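Local atomic coordinates of RagB/SusD domain protein (Flavobacterium johnsoniae, PDB entry 5J90), a protein that binds chitin as a SusD-family homologue encoded in a polysaccharide utilization locus, probably presenting the polymer at the cell surface for breakdown and uptake. Residues Val200-Ala203 against Asn204-Leu208; Ala305-Gly308 against Lys309-Gln313. All coordinates share one frame; numbering follows the deposited sequence.

The two contacts illustrate how a chain satisfies its polar atoms over short sequence distances, once inside a helix and once in a loop. Interaction 1 comes first along the chain, within helix 196-213, where that helix is buried among helices 113-134, 154-177 and 219-231, part of the largely helical body of this SusD-like protein. Interaction 2 follows in the loop between helix 283-286 and strand 326-328, at the surface. Their centres lie 42 Å apart, on opposite sides of the chain's centre, and their nearest atoms are about 33 Å apart, so they do not touch: the first belongs to the helical core, the second to the loops.

Interaction 1 of 2, residues Val200-Ala203 against Asn204-Leu208; sequences VRFA and NTLRL
Thr205 folds its hydroxyl back on the preceding turn of helix 196-213, where OG1 donates to Arg201 O at 2.8 Å, the i to i-4 side-chain-to-backbone bond common in helical threonines. The same oxygen accepts the regular helical bond from Thr205 N at 3.1 Å, and the two donors reach it from opposite faces of the carbonyl plane. OG1 sits beside its own backbone N and anti to the carbonyl carbon (chi1 -49°), which turns it toward the Arg201 carbonyl. Straighter i to i+4 bonds run from Asn204 N to Val200 O (2.8 Å, 163° at the hydrogen) and from Leu206 N to Phe202 O (2.8 Å), while Arg207 N serves Ala203 O. On the apolar flank, Phe202 CZ meets Leu206 CD2 obliquely at 4.1 Å. Val200 CG1 packs 3.9 Å from Asn204 ND2, which bonds to Gly235 O and Gln232 OE1 rather than to Val200 O. With an alanine at Asn204, those two acceptors would probably lose their amide donor and a gap would open beside the Val200 methyl. Arg201 pairs with Glu197 of its own helix, Arg207 with Glu225 and Asp166. In the helical body of this TPR-clan family, carbonyls 200-203 are thus each met by an i+4 amide, leaving Asn204, and Thr205 through Met237 N, to join the 232-237 loop, and Arg207 to join helices 154-177 and 219-231.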
# COMPACT_ATOMS: atom_id res chain seq x y z
N VAL A 200 21.68 16.77 18.88
CA VAL A 200 20.94 17.39 17.78
C VAL A 200 21.36 16.76 16.46
O VAL A 200 20.51 16.46 15.61
CB VAL A 200 21.14 18.92 17.74
CG1 VAL A 200 20.54 19.51 16.46
CG2 VAL A 200 20.51 19.56 18.97
N ARG A 201 22.66 16.51 16.29
CA ARG A 201 23.16 15.90 15.06
C ARG A 201 22.57 14.49 14.90
O ARG A 201 22.24 14.07 13.78
CB ARG A 201 24.70 15.89 15.08
CG ARG A 201 25.34 15.46 13.78
CD ARG A 201 26.84 15.79 13.76
NE ARG A 201 27.08 17.23 13.74
CZ ARG A 201 27.66 17.92 14.73
NH1 ARG A 201 28.04 17.31 15.85
NH2 ARG A 201 27.85 19.23 14.59
N PHE A 202 22.42 13.77 16.01
CA PHE A 202 21.76 12.47 15.98
C PHE A 202 20.30 12.65 15.57
O PHE A 202 19.82 11.95 14.67
CB PHE A 202 21.87 11.74 17.33
CG PHE A 202 20.98 10.53 17.45
CD1 PHE A 202 20.96 9.55 16.46
CD2 PHE A 202 20.14 10.38 18.55
CE1 PHE A 202 20.12 8.44 16.56
CE2 PHE A 202 19.31 9.26 18.65
CZ PHE A 202 19.31 8.31 17.67
N ALA A 203 19.59 13.58 16.20
CA ALA A 203 18.19 13.82 15.85
C ALA A 203 18.03 14.14 14.37
O ALA A 203 17.10 13.65 13.73
CB ALA A 203 17.60 14.94 16.71
N ASN A 204 18.92 14.97 13.81
CA ASN A 204 18.87 15.27 12.38
C ASN A 204 19.04 14.00 11.55
O ASN A 204 18.35 13.81 10.53
CB ASN A 204 19.98 16.26 11.99
CG ASN A 204 19.82 17.62 12.65
OD1 ASN A 204 18.72 18.04 13.01
ND2 ASN A 204 20.94 18.33 12.78
N THR A 205 19.96 13.13 11.96
CA THR A 205 20.24 11.93 11.18
C THR A 205 19.07 10.94 11.28
O THR A 205 18.71 10.28 10.31
CB THR A 205 21.54 11.26 11.65
OG1 THR A 205 22.58 12.25 11.72
CG2 THR A 205 21.98 10.18 10.67
N LEU A 206 18.46 10.86 12.46
CA LEU A 206 17.26 10.05 12.67
C LEU A 206 16.12 10.59 11.80
O LEU A 206 15.39 9.79 11.18
CB LEU A 206 16.88 10.06 14.15
CG LEU A 206 15.67 9.27 14.62
CD1 LEU A 206 15.71 7.84 14.12
CD2 LEU A 206 15.59 9.32 16.16
N ARG A 207 15.96 11.91 11.72
CA ARG A 207 14.98 12.49 10.80
C ARG A 207 15.24 12.03 9.36
O ARG A 207 14.31 11.69 8.64
CB ARG A 207 15.00 14.02 10.85
CG ARG A 207 13.93 14.63 9.93
CD ARG A 207 14.06 16.16 9.75
NE ARG A 207 14.18 16.86 11.02
CZ ARG A 207 13.18 17.07 11.88
NH1 ARG A 207 11.95 16.63 11.62
NH2 ARG A 207 13.43 17.71 13.03
N LEU A 208 16.50 12.05 8.94
CA LEU A 208 16.85 11.62 7.60
C LEU A 208 16.49 10.15 7.35
O LEU A 208 15.95 9.81 6.28
CB LEU A 208 18.34 11.89 7.31
CG LEU A 208 18.87 11.52 5.92
CD1 LEU A 208 18.12 12.28 4.82
CD2 LEU A 208 20.37 11.80 5.84

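Interaction 2 of 2, residues Ala305-Gly308 against Lys309-Gln313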
# COMPACT_ATOMS: atom_id res chain seq x y z
N ALA A 305 14.63 -26.84 6.97
CA ALA A 305 14.33 -27.98 7.83
C ALA A 305 15.57 -28.26 8.67
O ALA A 305 16.69 -28.22 8.16
CB ALA A 305 13.97 -29.20 6.98
N ILE A 306 15.37 -28.50 9.96
CA ILE A 306 16.48 -28.78 10.86
C ILE A 306 16.29 -30.12 11.55
O ILE A 306 15.35 -30.31 12.32
CB ILE A 306 16.66 -27.66 11.91
CG1 ILE A 306 17.08 -26.35 11.22
CG2 ILE A 306 17.70 -28.06 12.95
CD1 ILE A 306 17.12 -25.15 12.14
N SER A 307 17.20 -31.05 11.27
CA SER A 307 17.12 -32.38 11.87
C SER A 307 17.58 -32.32 13.32
O SER A 307 16.86 -32.75 14.22
CB SER A 307 17.98 -33.36 11.08
OG SER A 307 17.88 -34.66 11.62
N GLY A 308 18.77 -31.77 13.54
CA GLY A 308 19.29 -31.58 14.88
C GLY A 308 20.14 -30.32 14.95
O GLY A 308 20.77 -29.93 13.96
N LYS A 309 20.17 -29.70 16.12
CA LYS A 309 20.93 -28.46 16.32
C LYS A 309 22.41 -28.65 16.01
O LYS A 309 23.08 -27.73 15.53
CB LYS A 309 20.76 -27.97 17.76
CG LYS A 309 21.51 -26.68 18.06
CD LYS A 309 21.26 -26.23 19.48
CE LYS A 309 22.09 -25.00 19.81
NZ LYS A 309 21.82 -24.53 21.19
N SER A 310 22.93 -29.84 16.29
CA SER A 310 24.35 -30.09 16.09
C SER A 310 24.75 -30.03 14.61
O SER A 310 25.92 -29.88 14.29
CB SER A 310 24.75 -31.44 16.70
OG SER A 310 24.07 -32.50 16.05
N ASP A 311 23.77 -30.12 13.72
CA ASP A 311 24.05 -30.06 12.29
C ASP A 311 24.61 -28.71 11.86
O ASP A 311 25.36 -28.62 10.89
CB ASP A 311 22.79 -30.38 11.47
CG ASP A 311 22.34 -31.82 11.60
OD1 ASP A 311 23.17 -32.67 11.98
OD2 ASP A 311 21.16 -32.10 11.31
N HIS A 312 24.25 -27.65 12.58
CA HIS A 312 24.70 -26.31 12.21
C HIS A 312 25.29 -25.48 13.34
O HIS A 312 25.79 -24.37 13.10
CB HIS A 312 23.57 -25.52 11.54
CG HIS A 312 23.08 -26.13 10.26
ND1 HIS A 312 22.00 -26.99 10.22
CD2 HIS A 312 23.54 -26.05 8.99
CE1 HIS A 312 21.80 -27.39 8.97
NE2 HIS A 312 22.72 -26.83 8.21
N GLN A 313 25.26 -25.99 14.57
CA GLN A 313 25.69 -25.18 15.71
C GLN A 313 27.17 -24.81 15.67
O GLN A 313 27.59 -23.86 16.31
CB GLN A 313 25.37 -25.87 17.04
CG GLN A 313 26.33 -27.00 17.37
CD GLN A 313 25.86 -27.80 18.56
OE1 GLN A 313 24.77 -27.57 19.09
NE2 GLN A 313 26.68 -28.75 19.00
O HOH W 1 19.55 -30.30 9.84
O HOH W 2 21.11 -27.39 12.80
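Asp311 and Gly308 grip each other through two direct hydrogen bonds. Asp311 N donates to Gly308 O at 3.0 Å, from above the carbonyl plane, closing a type I beta turn with Lys309 and Ser310 at its centre. In return Gly308 N gives its hydrogen to Asp311 OD2 at 3.3 Å, a long bond with 144° at the hydrogen, meeting the carboxylate from above its plane. With CG beside its own backbone N (chi1 -68°), Asp311 carries the carboxylate back over the start of the turn. Just beyond, the chain continues its helix-like bend, Lys309 O accepting from both His312 N and Gln313 N. Two waters add bridges. One accepts from Ser307 N at 2.9 Å and donates to Asp311 OD2, relaying a second amide to this oxygen. The other is hydrogen-bonded to Gly308 O at 2.8 Å and lies in the ring plane at the edge of His312, 2.8 Å from ND1. Van der Waals contact is slight: Ser307 CB rests 3.4 Å from Asp311 OD2. Longer polar reaches anchor the loop to its surroundings, with Lys309 NZ bonding to Trp262 O and forming a salt bridge with Asp264, and His312 NE2 bonding with Asp389. The chemistry implies a surface turn closed by its backbone and reinforced by one carboxylate and ordered water; one direct and one water-relayed amide are consistent with a charged Asp311.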